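Local atomic coordinates of aminotransferase, class IV (Brucella abortus, PDB entry 4TVI), a protein that probably transfers the amino group of leucine, isoleucine or valine to 2-oxoglutarate with the help of pyridoxal 5'-phosphate. Residues A34-Y39 / K112-D117; D66-F71 / T276-K281; D119-P124 / C148-P153. One frame throughout, in Å; residues are numbered along the deposited sequence.

Contact 1: A34-Y39 / K112-D117; sequences AMWTYY and KKFAPD
W36 meets two successive residues of the loop 112-117, K113 over one face of the indole and F114 at its edge. K113 lays its CB over the ring system, 3.7 Å from the centroid of the five-membered ring and only 10° off its normal, a well-centred CH-pi contact. F114 instead receives an indole edge: the two rings form a T-shaped (edge-to-face) pair with planes at 81°, W36 CD1 pointing at the F114 face and lying 3.8 Å from F114 CZ. The first torsion of W36 (chi1 -78°) sets CG anti to the carbonyl carbon and swings the pyrrole edge toward the loop. At the rim of the phenyl ring the packing continues more thinly, with A34 O near the ring plane, 3.7 Å from F114 CE2.

The outer side is looser. Beyond its CB the K113 chain bends at chi2 and runs across the indole, its end leading away, with NZ 5.3 Å from the centroid of the six-membered ring of W36, at most a weak cation-pi attraction. The polar link here is indirect: W36 NE1 donates to a water 2.8 Å away, which in turn donates to K113 O.

The contact thus lays the loop between helix 100-111 and strand 120-128 against the start of strand 35-39. W36 and K113 also touch W43 on strand 42-45, whereas F114 reaches inward to L149 and V120 on the next two strands of the same sheet, and M35 packs on A54 of the second subunit.

Contact 2: D66-F71 / T276-K281; sequences DGARLF and TGNMSK
N278 presses its carboxamide against the backbone of G67 and A68, the first meeting of the segment 276-281 with strand 64-70. With CG anti to the backbone nitrogen (chi1 168°), ND2 gives A68 O a weak hydrogen bond of 3.1 Å, while N278 OD1 is pressed against the backbone, 3.0 Å from A68 C. Next along the chain, M279 offers its carbonyl: R69 NE donates to M279 O over 2.8 Å, nearly straight (164°), on a lone pair and close to the guanidinium plane. The M279 side chain bends twice and crosses the arginine at a slant, SD 3.5 Å from R69 NE. S280 joins through a water shared by its OG, M279 O and R69 NH2. K281 then folds back inside the turn, where NZ donates to both N278 O and N278 OD1 and, through a second water, reaches R69 O; its CE rests 3.8 Å from F71 CE1.

Two cationic side chains therefore tie down one turn through neutral carbonyls, R69 from across the contact and K281 from within. Since N278 N also makes a weak hydrogen bond to the phosphate of the modified residue at position 180, this network probably helps to position the backbone that meets the cofactor.

Contact 3: D119-P124 / C148-P153; sequences DVYIRP and CLEAIP
The Y121 ring meets E150 at its edge, where E150 OE1 lies near the ring plane, 4.4 Å from Y121 CD2, and I152 CD1 approaches obliquely, 3.9 Å from Y121 CB. A second flat group on this side of the sheet, the R123 guanidinium, has Y121 OH at its edge and C148 SG at a slant, 3.6 Å from R123 NH2. No side chain of strand 143-151 is stacked squarely on either group. The second subunit adds further partners: its W59 makes a cation-pi contact with R123 and packs on Y121, and its A53 O accepts a hydrogen bond from R123 NH2. The arginine chain runs extended until a bend at chi3 (61°) brings the guanidinium back beside C148.

The opposite side is aliphatic. The side chains of I122 and L149 run abreast in one direction, I122 CG2 3.5 Å from L149 CD2; V120 CG1 touches L149 CB, and L111 of helix 100-111 packs on all three.

Between these two layers the backbones pair in antiparallel register. Y121 with E150 and R123 with C148 are hydrogen-bonded pairs, the Y121 N to E150 O bond measuring 2.8 Å; V120-A151 and I122-L149 are the non-hydrogen-bonded pairs. At the end, I152 N donates to D119 O at a more bent 131°, while D119 OD2 turns to M154 N.

Such a pair of neighbouring strands, apolar toward a helix and polar toward a partner subunit, belongs to the antiparallel sheet in the small domain of fold-type IV aminotransferases, whose basic assembly is a dimer, as here.

Overall arrangement
Contact 3 is the common element: its strands sit between strand 35-39 of contact 1 on one flank and strand 64-70 of contact 2 on the other, so backbone hydrogen bonds run from W36 to L149 and from L70 to V120. Chemistry follows place. Contact 1, whose centre lies about 21 Å from the centre of the chain, is a surface contact of rings, a lysine chain and a bridging water. Contact 3 is partly buried and relies on regular strand pairing, with its Y121 and R123 side turned to the second subunit. Contact 2, the most buried, replaces strand pairing with side-chain bonds to backbone carbonyls and joins the sheet to the cofactor-binding part of the chain.

Contact 1: A34-Y39 / K112-D117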
# COMPACT_ATOMS: atom_id res chain seq x y z
N ALA A 34 -11.61 -3.32 -24.71
CA ALA A 34 -11.48 -4.77 -24.77
C ALA A 34 -10.51 -5.31 -23.72
O ALA A 34 -9.38 -4.82 -23.58
CB ALA A 34 -11.04 -5.20 -26.15
N MET A 35 -10.94 -6.33 -22.98
CA MET A 35 -10.16 -6.83 -21.87
C MET A 35 -10.30 -8.34 -21.70
O MET A 35 -11.41 -8.88 -21.78
CB MET A 35 -10.59 -6.11 -20.58
CG MET A 35 -9.81 -6.46 -19.34
SD MET A 35 -10.27 -5.40 -17.95
CE MET A 35 -9.72 -3.80 -18.55
N TRP A 36 -9.18 -8.99 -21.43
CA TRP A 36 -9.15 -10.42 -21.14
C TRP A 36 -8.28 -10.69 -19.92
O TRP A 36 -7.13 -10.24 -19.85
CB TRP A 36 -8.61 -11.22 -22.33
CG TRP A 36 -9.58 -11.44 -23.45
CD1 TRP A 36 -9.65 -10.75 -24.63
CD2 TRP A 36 -10.62 -12.43 -23.51
NE1 TRP A 36 -10.66 -11.24 -25.41
CE2 TRP A 36 -11.28 -12.27 -24.75
CE3 TRP A 36 -11.07 -13.43 -22.64
CZ2 TRP A 36 -12.35 -13.08 -25.14
CZ3 TRP A 36 -12.13 -14.22 -23.02
CH2 TRP A 36 -12.77 -14.04 -24.26
N THR A 37 -8.83 -11.41 -18.95
CA THR A 37 -8.11 -11.69 -17.72
C THR A 37 -8.02 -13.18 -17.45
O THR A 37 -9.03 -13.89 -17.48
CB THR A 37 -8.78 -10.99 -16.52
OG1 THR A 37 -8.86 -9.58 -16.77
CG2 THR A 37 -7.99 -11.23 -15.24
N TYR A 38 -6.81 -13.67 -17.17
CA TYR A 38 -6.62 -15.05 -16.76
C TYR A 38 -6.70 -15.14 -15.25
O TYR A 38 -5.91 -14.52 -14.54
CB TYR A 38 -5.28 -15.60 -17.26
CG TYR A 38 -5.08 -17.07 -16.97
CD1 TYR A 38 -5.53 -18.04 -17.86
CD2 TYR A 38 -4.46 -17.49 -15.81
CE1 TYR A 38 -5.36 -19.39 -17.59
CE2 TYR A 38 -4.28 -18.83 -15.53
CZ TYR A 38 -4.73 -19.78 -16.42
OH TYR A 38 -4.54 -21.11 -16.13
N TYR A 39 -7.67 -15.90 -14.75
CA TYR A 39 -7.89 -16.02 -13.31
C TYR A 39 -8.55 -17.36 -13.01
O TYR A 39 -9.50 -17.74 -13.69
CB TYR A 39 -8.76 -14.87 -12.80
CG TYR A 39 -9.14 -14.96 -11.34
CD1 TYR A 39 -8.17 -14.89 -10.34
CD2 TYR A 39 -10.47 -15.11 -10.96
CE1 TYR A 39 -8.52 -14.96 -8.99
CE2 TYR A 39 -10.83 -15.19 -9.62
CZ TYR A 39 -9.85 -15.11 -8.64
OH TYR A 39 -10.21 -15.19 -7.31
N LYS A 112 -3.48 -13.66 -28.13
CA LYS A 112 -4.15 -14.26 -29.28
C LYS A 112 -5.66 -14.04 -29.24
O LYS A 112 -6.34 -14.14 -30.26
CB LYS A 112 -3.85 -15.76 -29.36
CG LYS A 112 -2.39 -16.08 -29.64
CD LYS A 112 -1.94 -15.45 -30.95
CE LYS A 112 -0.50 -15.82 -31.28
NZ LYS A 112 -0.04 -15.19 -32.54
N LYS A 113 -6.19 -13.74 -28.05
CA LYS A 113 -7.63 -13.56 -27.89
C LYS A 113 -8.08 -12.24 -28.49
O LYS A 113 -9.27 -12.02 -28.72
CB LYS A 113 -8.02 -13.62 -26.41
CG LYS A 113 -7.68 -14.92 -25.69
CD LYS A 113 -8.86 -15.87 -25.69
CE LYS A 113 -8.56 -17.12 -24.88
NZ LYS A 113 -9.69 -18.09 -24.89
N PHE A 114 -7.12 -11.35 -28.72
CA PHE A 114 -7.41 -10.04 -29.29
C PHE A 114 -7.41 -10.08 -30.81
O PHE A 114 -6.81 -10.96 -31.42
CB PHE A 114 -6.40 -9.01 -28.78
CG PHE A 114 -6.55 -8.71 -27.32
CD1 PHE A 114 -5.96 -9.51 -26.36
CD2 PHE A 114 -7.32 -7.63 -26.90
CE1 PHE A 114 -6.11 -9.24 -25.01
CE2 PHE A 114 -7.48 -7.36 -25.56
CZ PHE A 114 -6.88 -8.16 -24.61
N ALA A 115 -8.13 -9.14 -31.42
CA ALA A 115 -8.11 -9.00 -32.86
C ALA A 115 -6.70 -8.67 -33.32
O ALA A 115 -5.92 -8.09 -32.56
CB ALA A 115 -9.09 -7.91 -33.31
N PRO A 116 -6.34 -9.08 -34.55
CA PRO A 116 -5.03 -8.74 -35.11
C PRO A 116 -4.77 -7.24 -35.05
O PRO A 116 -5.72 -6.45 -35.07
CB PRO A 116 -5.14 -9.23 -36.56
CG PRO A 116 -6.12 -10.34 -36.50
CD PRO A 116 -7.12 -9.95 -35.44
N ASP A 117 -3.50 -6.86 -34.95
CA ASP A 117 -3.10 -5.46 -34.93
C ASP A 117 -3.73 -4.68 -33.78
O ASP A 117 -3.99 -3.48 -33.90
CB ASP A 117 -3.44 -4.80 -36.26
CG ASP A 117 -2.76 -5.47 -37.43
OD1 ASP A 117 -1.66 -6.03 -37.24
OD2 ASP A 117 -3.32 -5.45 -38.55
O HOH W 1 -11.41 -9.87 -27.79

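Contact 2: D66-F71 / T276-K281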
# COMPACT_ATOMS: atom_id res chain seq x y z
N ASP A 66 3.20 -6.14 -12.45
CA ASP A 66 4.18 -5.63 -13.41
C ASP A 66 3.45 -5.12 -14.64
O ASP A 66 2.21 -5.01 -14.64
CB ASP A 66 5.20 -6.70 -13.77
CG ASP A 66 6.59 -6.12 -13.97
OD1 ASP A 66 6.82 -5.45 -15.00
OD2 ASP A 66 7.46 -6.32 -13.08
N GLY A 67 4.20 -4.77 -15.67
CA GLY A 67 3.59 -4.25 -16.88
C GLY A 67 4.44 -4.51 -18.10
O GLY A 67 5.59 -4.08 -18.16
N ALA A 68 3.88 -5.22 -19.08
CA ALA A 68 4.52 -5.36 -20.38
C ALA A 68 3.61 -4.77 -21.45
O ALA A 68 2.48 -4.37 -21.17
CB ALA A 68 4.83 -6.81 -20.67
N ARG A 69 4.10 -4.71 -22.69
CA ARG A 69 3.36 -4.04 -23.75
C ARG A 69 3.42 -4.79 -25.08
O ARG A 69 4.49 -5.18 -25.54
CB ARG A 69 3.89 -2.62 -23.95
CG ARG A 69 2.94 -1.67 -24.66
CD ARG A 69 1.85 -1.15 -23.72
NE ARG A 69 1.22 0.06 -24.24
CZ ARG A 69 0.12 0.08 -24.98
NH1 ARG A 69 -0.49 -1.06 -25.30
NH2 ARG A 69 -0.37 1.23 -25.42
N LEU A 70 2.26 -4.98 -25.69
CA LEU A 70 2.19 -5.43 -27.08
C LEU A 70 1.88 -4.23 -27.97
O LEU A 70 0.87 -3.55 -27.76
CB LEU A 70 1.12 -6.51 -27.25
CG LEU A 70 0.74 -6.82 -28.70
CD1 LEU A 70 1.91 -7.45 -29.46
CD2 LEU A 70 -0.51 -7.71 -28.77
N PHE A 71 2.75 -3.95 -28.93
CA PHE A 71 2.49 -2.86 -29.87
C PHE A 71 3.19 -3.13 -31.19
O PHE A 71 4.32 -3.63 -31.22
CB PHE A 71 2.95 -1.52 -29.28
CG PHE A 71 4.44 -1.39 -29.13
CD1 PHE A 71 5.08 -1.82 -27.98
CD2 PHE A 71 5.20 -0.82 -30.14
CE1 PHE A 71 6.45 -1.70 -27.84
CE2 PHE A 71 6.58 -0.70 -30.01
CZ PHE A 71 7.20 -1.14 -28.85
N THR A 276 10.93 7.19 -19.24
CA THR A 276 10.80 5.85 -19.80
C THR A 276 9.88 5.02 -18.92
O THR A 276 9.79 5.24 -17.71
CB THR A 276 12.16 5.12 -19.94
OG1 THR A 276 12.74 4.94 -18.64
CG2 THR A 276 13.12 5.92 -20.83
N GLY A 277 9.19 4.07 -19.53
CA GLY A 277 8.26 3.24 -18.80
C GLY A 277 7.57 2.30 -19.75
O GLY A 277 7.65 2.47 -20.96
N ASN A 278 6.88 1.30 -19.21
CA ASN A 278 6.30 0.27 -20.06
C ASN A 278 5.25 0.76 -21.06
O ASN A 278 5.22 0.30 -22.20
CB ASN A 278 5.66 -0.81 -19.20
CG ASN A 278 4.80 -1.74 -20.01
OD1 ASN A 278 5.28 -2.37 -20.96
ND2 ASN A 278 3.52 -1.82 -19.67
N MET A 279 4.40 1.69 -20.63
CA MET A 279 3.21 2.03 -21.42
C MET A 279 3.52 2.66 -22.77
O MET A 279 2.89 2.31 -23.78
CB MET A 279 2.29 2.94 -20.62
CG MET A 279 0.94 3.13 -21.29
SD MET A 279 -0.02 1.60 -21.32
CE MET A 279 -0.04 1.19 -19.58
N SER A 280 4.47 3.60 -22.81
CA SER A 280 4.79 4.30 -24.05
C SER A 280 6.30 4.32 -24.34
O SER A 280 6.74 4.99 -25.28
CB SER A 280 4.25 5.73 -24.01
OG SER A 280 2.83 5.74 -23.97
N LYS A 281 7.06 3.60 -23.53
CA LYS A 281 8.50 3.39 -23.71
C LYS A 281 9.32 4.67 -23.52
O LYS A 281 10.13 4.75 -22.60
CB LYS A 281 8.78 2.76 -25.08
CG LYS A 281 8.02 1.45 -25.29
CD LYS A 281 8.17 0.52 -24.08
CE LYS A 281 7.45 -0.81 -24.32
NZ LYS A 281 7.42 -1.69 -23.11
O HOH W 2 6.75 -4.45 -23.99
O HOH W 3 0.58 3.87 -24.66

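Contact 3: D119-P124 / C148-P153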
# COMPACT_ATOMS: atom_id res chain seq x y z
N ASP A 119 -3.06 -3.35 -30.02
CA ASP A 119 -2.02 -3.11 -29.02
C ASP A 119 -2.56 -3.39 -27.62
O ASP A 119 -3.69 -3.01 -27.29
CB ASP A 119 -1.49 -1.67 -29.09
CG ASP A 119 -1.01 -1.29 -30.47
OD1 ASP A 119 -0.59 -2.20 -31.23
OD2 ASP A 119 -1.02 -0.09 -30.79
N VAL A 120 -1.76 -4.07 -26.81
CA VAL A 120 -2.25 -4.54 -25.53
C VAL A 120 -1.30 -4.18 -24.39
O VAL A 120 -0.07 -4.23 -24.54
CB VAL A 120 -2.47 -6.08 -25.56
CG1 VAL A 120 -2.99 -6.59 -24.21
CG2 VAL A 120 -3.44 -6.48 -26.69
N TYR A 121 -1.89 -3.79 -23.27
CA TYR A 121 -1.21 -3.62 -22.00
C TYR A 121 -1.35 -4.87 -21.12
O TYR A 121 -2.46 -5.35 -20.85
CB TYR A 121 -1.75 -2.37 -21.30
CG TYR A 121 -1.36 -2.22 -19.84
CD1 TYR A 121 -0.04 -2.22 -19.44
CD2 TYR A 121 -2.34 -2.02 -18.88
CE1 TYR A 121 0.30 -2.07 -18.10
CE2 TYR A 121 -2.02 -1.86 -17.56
CZ TYR A 121 -0.70 -1.88 -17.16
OH TYR A 121 -0.41 -1.72 -15.82
N ILE A 122 -0.20 -5.40 -20.71
CA ILE A 122 -0.11 -6.68 -20.01
C ILE A 122 0.26 -6.52 -18.53
O ILE A 122 1.37 -6.09 -18.22
CB ILE A 122 0.94 -7.59 -20.68
CG1 ILE A 122 0.66 -7.74 -22.18
CG2 ILE A 122 1.01 -8.95 -20.00
CD1 ILE A 122 1.84 -8.28 -22.96
N ARG A 123 -0.66 -6.85 -17.62
CA ARG A 123 -0.38 -6.69 -16.19
C ARG A 123 -0.54 -8.00 -15.42
O ARG A 123 -1.65 -8.42 -15.10
CB ARG A 123 -1.29 -5.63 -15.57
CG ARG A 123 -1.02 -5.40 -14.06
CD ARG A 123 -1.86 -4.27 -13.47
NE ARG A 123 -3.29 -4.54 -13.57
CZ ARG A 123 -4.10 -3.92 -14.42
NH1 ARG A 123 -3.62 -3.01 -15.25
NH2 ARG A 123 -5.40 -4.22 -14.46
N PRO A 124 0.59 -8.66 -15.11
CA PRO A 124 0.61 -9.80 -14.19
C PRO A 124 0.43 -9.34 -12.75
O PRO A 124 0.93 -8.28 -12.39
CB PRO A 124 2.01 -10.40 -14.39
CG PRO A 124 2.57 -9.74 -15.60
CD PRO A 124 1.92 -8.40 -15.68
N CYS A 148 -3.98 -9.70 -16.40
CA CYS A 148 -4.98 -8.84 -17.03
C CYS A 148 -4.44 -8.18 -18.29
O CYS A 148 -3.43 -7.45 -18.25
CB CYS A 148 -5.45 -7.77 -16.03
SG CYS A 148 -6.79 -6.72 -16.64
N LEU A 149 -5.11 -8.43 -19.41
CA LEU A 149 -4.74 -7.84 -20.69
C LEU A 149 -5.79 -6.84 -21.13
O LEU A 149 -6.98 -7.17 -21.24
CB LEU A 149 -4.58 -8.92 -21.77
CG LEU A 149 -3.68 -10.11 -21.45
CD1 LEU A 149 -3.49 -10.97 -22.69
CD2 LEU A 149 -2.35 -9.68 -20.88
N GLU A 150 -5.35 -5.61 -21.37
CA GLU A 150 -6.25 -4.55 -21.82
C GLU A 150 -5.82 -3.98 -23.17
O GLU A 150 -4.66 -3.61 -23.36
CB GLU A 150 -6.31 -3.42 -20.78
CG GLU A 150 -7.34 -2.35 -21.11
CD GLU A 150 -7.50 -1.33 -19.99
OE1 GLU A 150 -6.73 -1.41 -19.01
OE2 GLU A 150 -8.39 -0.47 -20.09
N ALA A 151 -6.77 -3.92 -24.10
CA ALA A 151 -6.53 -3.30 -25.39
C ALA A 151 -6.36 -1.79 -25.25
O ALA A 151 -7.31 -1.07 -24.95
CB ALA A 151 -7.67 -3.61 -26.35
N ILE A 152 -5.12 -1.33 -25.41
CA ILE A 152 -4.82 0.10 -25.40
C ILE A 152 -3.96 0.47 -26.60
O ILE A 152 -2.83 -0.01 -26.71
CB ILE A 152 -4.11 0.51 -24.11
CG1 ILE A 152 -4.94 0.10 -22.89
CG2 ILE A 152 -3.83 2.02 -24.12
CD1 ILE A 152 -4.36 0.56 -21.57
N PRO A 153 -4.49 1.30 -27.50
CA PRO A 153 -3.73 1.69 -28.70
C PRO A 153 -2.42 2.39 -28.35
O PRO A 153 -2.40 3.26 -27.47
CB PRO A 153 -4.69 2.63 -29.43
CG PRO A 153 -6.05 2.23 -28.95
CD PRO A 153 -5.85 1.85 -27.51